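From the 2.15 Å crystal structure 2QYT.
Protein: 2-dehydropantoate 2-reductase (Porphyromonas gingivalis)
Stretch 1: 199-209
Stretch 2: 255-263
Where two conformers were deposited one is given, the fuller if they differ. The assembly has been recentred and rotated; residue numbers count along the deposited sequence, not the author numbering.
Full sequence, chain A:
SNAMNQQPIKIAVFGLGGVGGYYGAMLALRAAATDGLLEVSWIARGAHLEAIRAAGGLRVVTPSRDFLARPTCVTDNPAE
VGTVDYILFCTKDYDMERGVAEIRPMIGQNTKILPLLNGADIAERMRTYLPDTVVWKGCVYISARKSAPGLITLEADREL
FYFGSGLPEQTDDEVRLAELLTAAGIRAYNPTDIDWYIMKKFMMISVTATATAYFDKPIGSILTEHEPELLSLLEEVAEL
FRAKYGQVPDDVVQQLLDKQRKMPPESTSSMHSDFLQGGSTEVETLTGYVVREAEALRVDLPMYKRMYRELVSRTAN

Stretch 1, residues 199-209: MKKFMMISVTA
Stretch 2 255-263: QLLDKQRKM

Two helical segments of one chain pack obliquely here. Residues 199-209 lie inside a longer helix, with phi/psi near -60/-45 for most residues, Ile205 at -78/-31 and Ser206 at -59/-63, and i to i+4 hydrogen bonds such as Val207 N to Met203 O (2.9 Å) and Thr208 N to Met204 O (3.0 Å). The second stretch is already helical at Gln255, its helix having begun earlier in the chain, and its hydrogen bonding is less regular from Gln260 on: Gln260 N lies 3.5 Å from Leu256 O and 3.2 Å from Leu257 O, both weak bonds, and Lys262 reaches phi/psi of -93/-16. The N-to-C directions differ by 57° (signed crossing angle -57°), and the axes approach to 10.5 Å. Register is set by Met204 and Leu256, whose CA atoms are 6.4 Å apart. The contact buries 442 Å², both sides summed.

Leu256 loses the most surface, 98 Å². Its CA-to-CB bond points sideways, but chi1 -63° (m) and chi2 -174° (t) bring the end of the side chain nearer the first helix. CD2 then sits 4.0 Å from both Lys200 O and Lys200 CG, and 3.5 Å from Met204 SE. Both methyls reach Met203, Leu256 CD1 at 3.4 Å and CD2 at 3.5 Å from Met203 CE; Met203 is m, t with chi3 at -30°.

Met204, a selenomethionine like Met203 and Met263, gives up 94 Å². Its CB also leaves sideways; an m, m, m rotamer (-70°, -69°, -58°) folds the chain so that its end comes nearer the second helix. SE is 3.4 Å from Leu256 O and 3.4 Å from Gln260 NE2, and CE is 3.8 Å from Lys259 CG. One side chain therefore spans a full turn of the partner helix. Lys259 starts toward the first helix, but its t, p, t, t chain leads away.

Gln260, covered over 60 Å², brings an amide into this largely apolar setting. With chi1 -39° (m), chi2 -97° and chi3 -13°, it places OE1 3.0 Å from Thr208 OG1, within hydrogen-bonding distance. Thr208 (chi1 -58°, m) also has OG1 2.7 Å from Met204 O, one turn back in its own helix, and which acceptor takes the hydroxyl proton is left open. NE2 fares differently: Val207 CG2 at 3.3 Å and the selenium are its neighbours, and it is buried without a polar partner.

Met263 (t, t, chi3 -145°), its CA-to-CB bond pointing toward the first helix, brings SE to 4.2 Å from Thr208 CG2.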

HETATM    1  N   MSE A 199      -1.097  -2.544 -10.864  1.00  9.68           N
HETATM    2  CA  MSE A 199      -1.593  -1.594 -11.877  0.50 10.06           C
HETATM    3  C   MSE A 199      -3.097  -1.425 -11.741  1.00 10.74           C
HETATM    4  O   MSE A 199      -3.608  -0.315 -11.844  1.00 11.73           O
HETATM    5  CB  MSE A 199      -1.179  -1.961 -13.314  0.50 10.06           C
HETATM    6  CG  MSE A 199      -1.719  -3.272 -13.886  0.50 10.55           C
HETATM    7 SE   MSE A 199      -1.791  -3.307 -15.865  0.25  9.26          SE
HETATM    8  CE  MSE A 199      -3.679  -3.046 -16.103  0.50 10.78           C
ATOM      9  N   LYS A 200      -3.803  -2.526 -11.480  1.00 10.89           N
ATOM     10  CA  LYS A 200      -5.253  -2.458 -11.325  1.00 12.77           C
ATOM     11  C   LYS A 200      -5.668  -1.474 -10.222  1.00 12.51           C
ATOM     12  O   LYS A 200      -6.513  -0.605 -10.456  1.00 12.64           O
ATOM     13  CB  LYS A 200      -5.867  -3.856 -11.118  1.00 12.79           C
ATOM     14  CG  LYS A 200      -7.368  -3.943 -11.361  1.00 13.68           C
ATOM     15  CD  LYS A 200      -7.957  -5.219 -10.744  1.00 15.83           C
ATOM     16  CE  LYS A 200      -8.274  -5.058  -9.241  1.00 19.07           C
ATOM     17  NZ  LYS A 200      -7.760  -6.187  -8.404  1.00 20.55           N
ATOM     18  N   LYS A 201      -5.034  -1.583  -9.048  1.00 11.85           N
ATOM     19  CA  LYS A 201      -5.254  -0.643  -7.950  1.00 11.05           C
ATOM     20  C   LYS A 201      -4.935   0.802  -8.361  1.00 11.00           C
ATOM     21  O   LYS A 201      -5.740   1.707  -8.120  1.00 10.85           O
ATOM     22  CB  LYS A 201      -4.408  -1.045  -6.729  1.00 11.04           C
ATOM     23  CG  LYS A 201      -4.408  -0.050  -5.571  1.00 10.61           C
ATOM     24  CD  LYS A 201      -5.339  -0.472  -4.468  1.00 11.90           C
ATOM     25  CE  LYS A 201      -5.836   0.709  -3.644  1.00 10.36           C
ATOM     26  NZ  LYS A 201      -4.853   1.003  -2.594  1.00  8.48           N
ATOM     27  N   PHE A 202      -3.770   1.012  -8.971  1.00 10.18           N
ATOM     28  CA  PHE A 202      -3.310   2.356  -9.324  1.00 10.72           C
ATOM     29  C   PHE A 202      -4.191   3.060 -10.380  1.00 12.21           C
ATOM     30  O   PHE A 202      -4.457   4.250 -10.286  1.00 11.29           O
ATOM     31  CB  PHE A 202      -1.836   2.360  -9.780  1.00  9.30           C
ATOM     32  CG  PHE A 202      -1.371   3.715 -10.236  1.00  8.18           C
ATOM     33  CD1 PHE A 202      -0.937   4.672  -9.296  1.00  9.23           C
ATOM     34  CD2 PHE A 202      -1.420   4.063 -11.584  1.00  7.15           C
ATOM     35  CE1 PHE A 202      -0.526   5.936  -9.685  1.00  7.33           C
ATOM     36  CE2 PHE A 202      -1.039   5.333 -11.998  1.00  7.26           C
ATOM     37  CZ  PHE A 202      -0.584   6.272 -11.052  1.00  7.36           C
HETATM   38  N   MSE A 203      -4.606   2.319 -11.399  1.00 15.04           N
HETATM   39  CA  MSE A 203      -5.469   2.853 -12.453  1.00 18.04           C
HETATM   40  C   MSE A 203      -6.798   3.373 -11.887  1.00 17.41           C
HETATM   41  O   MSE A 203      -7.189   4.502 -12.189  1.00 17.99           O
HETATM   42  CB  MSE A 203      -5.704   1.806 -13.532  1.00 17.50           C
HETATM   43  CG  MSE A 203      -4.513   1.542 -14.436  1.00 19.10           C
HETATM   44 SE   MSE A 203      -4.831  -0.004 -15.623  0.75 24.87          SE
HETATM   45  CE  MSE A 203      -6.017  -1.030 -14.479  1.00 24.62           C
HETATM   46  N   MSE A 204      -7.442   2.572 -11.035  1.00 17.72           N
HETATM   47  CA  MSE A 204      -8.683   2.934 -10.353  0.50 17.63           C
HETATM   48  C   MSE A 204      -8.568   4.224  -9.538  1.00 17.14           C
HETATM   49  O   MSE A 204      -9.399   5.122  -9.623  1.00 16.65           O
HETATM   50  CB  MSE A 204      -9.077   1.811  -9.402  0.50 18.19           C
HETATM   51  CG  MSE A 204      -9.542   0.547 -10.081  0.50 21.16           C
HETATM   52 SE   MSE A 204     -11.244   0.796 -10.974  0.40 26.42          SE
HETATM   53  CE  MSE A 204     -12.311   1.362  -9.424  0.50 24.01           C
ATOM     54  N   ILE A 205      -7.529   4.295  -8.716  1.00 16.59           N
ATOM     55  CA  ILE A 205      -7.348   5.445  -7.838  1.00 16.13           C
ATOM     56  C   ILE A 205      -6.783   6.644  -8.599  1.00 15.51           C
ATOM     57  O   ILE A 205      -7.088   7.781  -8.279  1.00 15.05           O
ATOM     58  CB  ILE A 205      -6.516   5.102  -6.596  1.00 16.10           C
ATOM     59  CG1 ILE A 205      -6.271   6.358  -5.758  1.00 17.08           C
ATOM     60  CG2 ILE A 205      -5.208   4.489  -6.995  1.00 17.08           C
ATOM     61  CD1 ILE A 205      -5.496   6.141  -4.485  1.00 18.73           C
ATOM     62  N   SER A 206      -5.977   6.387  -9.623  1.00 15.48           N
ATOM     63  CA  SER A 206      -5.556   7.451 -10.528  1.00 14.86           C
ATOM     64  C   SER A 206      -6.813   8.085 -11.156  1.00 15.49           C
ATOM     65  O   SER A 206      -7.119   9.249 -10.906  1.00 15.01           O
ATOM     66  CB  SER A 206      -4.586   6.894 -11.580  1.00 14.88           C
ATOM     67  OG  SER A 206      -4.144   7.882 -12.488  1.00 12.37           O
ATOM     68  N   VAL A 207      -7.584   7.312 -11.911  1.00 16.29           N
ATOM     69  CA  VAL A 207      -8.762   7.898 -12.596  1.00 16.88           C
ATOM     70  C   VAL A 207      -9.686   8.595 -11.594  1.00 16.71           C
ATOM     71  O   VAL A 207     -10.026   9.758 -11.786  1.00 17.04           O
ATOM     72  CB  VAL A 207      -9.544   6.909 -13.502  1.00 16.33           C
ATOM     73  CG1 VAL A 207      -8.625   6.276 -14.564  1.00 15.82           C
ATOM     74  CG2 VAL A 207     -10.243   5.854 -12.684  1.00 18.91           C
ATOM     75  N   THR A 208     -10.029   7.895 -10.510  1.00 16.71           N
ATOM     76  CA  THR A 208     -10.963   8.392  -9.487  1.00 16.45           C
ATOM     77  C   THR A 208     -10.460   9.664  -8.810  1.00 16.73           C
ATOM     78  O   THR A 208     -11.203  10.644  -8.701  1.00 16.59           O
ATOM     79  CB  THR A 208     -11.271   7.321  -8.412  1.00 16.25           C
ATOM     80  OG1 THR A 208     -11.812   6.151  -9.037  1.00 14.39           O
ATOM     81  CG2 THR A 208     -12.255   7.854  -7.379  1.00 16.37           C
ATOM     82  N   ALA A 209      -9.201   9.647  -8.374  1.00 16.97           N
ATOM     83  CA  ALA A 209      -8.592  10.829  -7.763  1.00 17.30           C
ATOM     84  C   ALA A 209      -8.571  12.000  -8.742  1.00 17.46           C
ATOM     85  O   ALA A 209      -9.084  13.071  -8.429  1.00 17.63           O
ATOM     86  CB  ALA A 209      -7.193  10.530  -7.221  1.00 17.28           C
ATOM     87  N   GLN A 255     -13.723  -3.539 -16.905  1.00 44.96           N
ATOM     88  CA  GLN A 255     -13.581  -4.100 -15.561  1.00 45.13           C
ATOM     89  C   GLN A 255     -13.442  -2.978 -14.532  1.00 45.02           C
ATOM     90  O   GLN A 255     -14.139  -2.981 -13.510  1.00 45.10           O
ATOM     91  CB  GLN A 255     -12.361  -5.023 -15.502  1.00 45.22           C
ATOM     92  CG  GLN A 255     -12.417  -6.112 -14.447  1.00 45.39           C
ATOM     93  CD  GLN A 255     -11.293  -7.126 -14.609  1.00 45.68           C
ATOM     94  OE1 GLN A 255     -10.140  -6.880 -14.222  1.00 45.91           O
ATOM     95  NE2 GLN A 255     -11.628  -8.278 -15.185  1.00 46.03           N
ATOM     96  N   LEU A 256     -12.545  -2.029 -14.821  1.00 44.60           N
ATOM     97  CA  LEU A 256     -12.389  -0.811 -14.028  1.00 44.31           C
ATOM     98  C   LEU A 256     -13.666   0.027 -13.983  1.00 44.30           C
ATOM     99  O   LEU A 256     -14.070   0.491 -12.912  1.00 43.99           O
ATOM    100  CB  LEU A 256     -11.232   0.056 -14.558  1.00 44.38           C
ATOM    101  CG  LEU A 256      -9.760  -0.388 -14.580  1.00 43.70           C
ATOM    102  CD1 LEU A 256      -8.883   0.777 -15.033  1.00 42.46           C
ATOM    103  CD2 LEU A 256      -9.287  -0.942 -13.253  1.00 42.49           C
ATOM    104  N   LEU A 257     -14.286   0.215 -15.151  1.00 44.50           N
ATOM    105  CA  LEU A 257     -15.496   1.033 -15.295  1.00 45.03           C
ATOM    106  C   LEU A 257     -16.621   0.612 -14.343  1.00 45.31           C
ATOM    107  O   LEU A 257     -17.179   1.447 -13.628  1.00 45.38           O
ATOM    108  CB  LEU A 257     -16.011   0.991 -16.746  1.00 45.05           C
ATOM    109  CG  LEU A 257     -16.843   2.105 -17.406  1.00 44.92           C
ATOM    110  CD1 LEU A 257     -17.783   1.468 -18.435  1.00 44.95           C
ATOM    111  CD2 LEU A 257     -17.645   2.993 -16.444  1.00 44.34           C
ATOM    112  N   ASP A 258     -16.950  -0.679 -14.339  1.00 45.63           N
ATOM    113  CA  ASP A 258     -18.096  -1.174 -13.581  1.00 45.97           C
ATOM    114  C   ASP A 258     -17.928  -1.022 -12.066  1.00 46.19           C
ATOM    115  O   ASP A 258     -18.884  -0.681 -11.364  1.00 46.07           O
ATOM    116  CB  ASP A 258     -18.406  -2.623 -13.953  1.00 46.02           C
ATOM    117  CG  ASP A 258     -19.860  -2.966 -13.753  1.00 46.28           C
ATOM    118  OD1 ASP A 258     -20.163  -3.743 -12.824  1.00 47.04           O
ATOM    119  OD2 ASP A 258     -20.704  -2.442 -14.514  1.00 46.27           O
ATOM    120  N   LYS A 259     -16.707  -1.269 -11.582  1.00 46.51           N
ATOM    121  CA  LYS A 259     -16.341  -1.100 -10.168  1.00 46.85           C
ATOM    122  C   LYS A 259     -16.631   0.317  -9.632  1.00 47.04           C
ATOM    123  O   LYS A 259     -17.047   0.481  -8.474  1.00 47.06           O
ATOM    124  CB  LYS A 259     -14.867  -1.485  -9.950  1.00 46.81           C
ATOM    125  CG  LYS A 259     -14.440  -1.660  -8.485  1.00 46.93           C
ATOM    126  CD  LYS A 259     -15.042  -2.914  -7.841  1.00 46.73           C
ATOM    127  CE  LYS A 259     -15.191  -2.766  -6.324  1.00 45.90           C
ATOM    128  NZ  LYS A 259     -15.806  -3.974  -5.712  1.00 44.71           N
ATOM    129  N   GLN A 260     -16.423   1.321 -10.485  1.00 47.24           N
ATOM    130  CA  GLN A 260     -16.788   2.719 -10.195  1.00 47.36           C
ATOM    131  C   GLN A 260     -18.294   2.916  -9.926  1.00 47.14           C
ATOM    132  O   GLN A 260     -18.678   3.793  -9.146  1.00 47.12           O
ATOM    133  CB  GLN A 260     -16.368   3.635 -11.356  1.00 47.66           C
ATOM    134  CG  GLN A 260     -15.021   3.304 -12.017  1.00 48.16           C
ATOM    135  CD  GLN A 260     -13.866   4.126 -11.492  1.00 48.79           C
ATOM    136  OE1 GLN A 260     -14.052   5.123 -10.793  1.00 48.39           O
ATOM    137  NE2 GLN A 260     -12.653   3.716 -11.841  1.00 50.05           N
ATOM    138  N   ARG A 261     -19.135   2.110 -10.580  1.00 46.78           N
ATOM    139  CA  ARG A 261     -20.600   2.224 -10.451  1.00 46.49           C
ATOM    140  C   ARG A 261     -21.121   1.770  -9.073  1.00 46.41           C
ATOM    141  O   ARG A 261     -22.131   2.285  -8.587  1.00 46.34           O
ATOM    142  CB  ARG A 261     -21.317   1.445 -11.570  1.00 46.45           C
ATOM    143  CG  ARG A 261     -20.818   1.746 -12.988  1.00 46.30           C
ATOM    144  CD  ARG A 261     -21.616   0.992 -14.051  1.00 46.11           C
ATOM    145  NE  ARG A 261     -21.112   1.212 -15.411  1.00 44.90           N
ATOM    146  CZ  ARG A 261     -21.517   2.185 -16.231  1.00 44.27           C
ATOM    147  NH1 ARG A 261     -22.436   3.065 -15.842  1.00 42.92           N
ATOM    148  NH2 ARG A 261     -20.999   2.284 -17.449  1.00 43.70           N
ATOM    149  N   LYS A 262     -20.416   0.816  -8.460  1.00 46.23           N
ATOM    150  CA  LYS A 262     -20.809   0.208  -7.173  1.00 45.92           C
ATOM    151  C   LYS A 262     -20.178   0.901  -5.956  1.00 45.34           C
ATOM    152  O   LYS A 262     -20.626   0.690  -4.810  1.00 45.38           O
ATOM    153  CB  LYS A 262     -20.460  -1.286  -7.163  1.00 45.99           C
ATOM    154  CG  LYS A 262     -21.238  -2.121  -8.196  1.00 46.27           C
ATOM    155  CD  LYS A 262     -20.708  -3.555  -8.231  1.00 46.31           C
ATOM    156  CE  LYS A 262     -21.453  -4.401  -9.272  1.00 46.89           C
ATOM    157  NZ  LYS A 262     -20.845  -5.764  -9.373  1.00 46.76           N
HETATM  158  N   MSE A 263     -19.132   1.703  -6.224  1.00 44.48           N
HETATM  159  CA  MSE A 263     -18.476   2.561  -5.238  1.00 43.76           C
HETATM  160  C   MSE A 263     -19.454   3.287  -4.304  1.00 43.97           C
HETATM  161  O   MSE A 263     -20.443   3.890  -4.772  1.00 43.91           O
HETATM  162  CB  MSE A 263     -17.612   3.587  -5.979  1.00 43.73           C
HETATM  163  CG  MSE A 263     -16.408   4.098  -5.202  1.00 43.44           C
HETATM  164 SE   MSE A 263     -15.071   4.944  -6.375  0.50 42.81          SE
HETATM  165  CE  MSE A 263     -13.492   4.346  -5.355  1.00 42.41           C
TER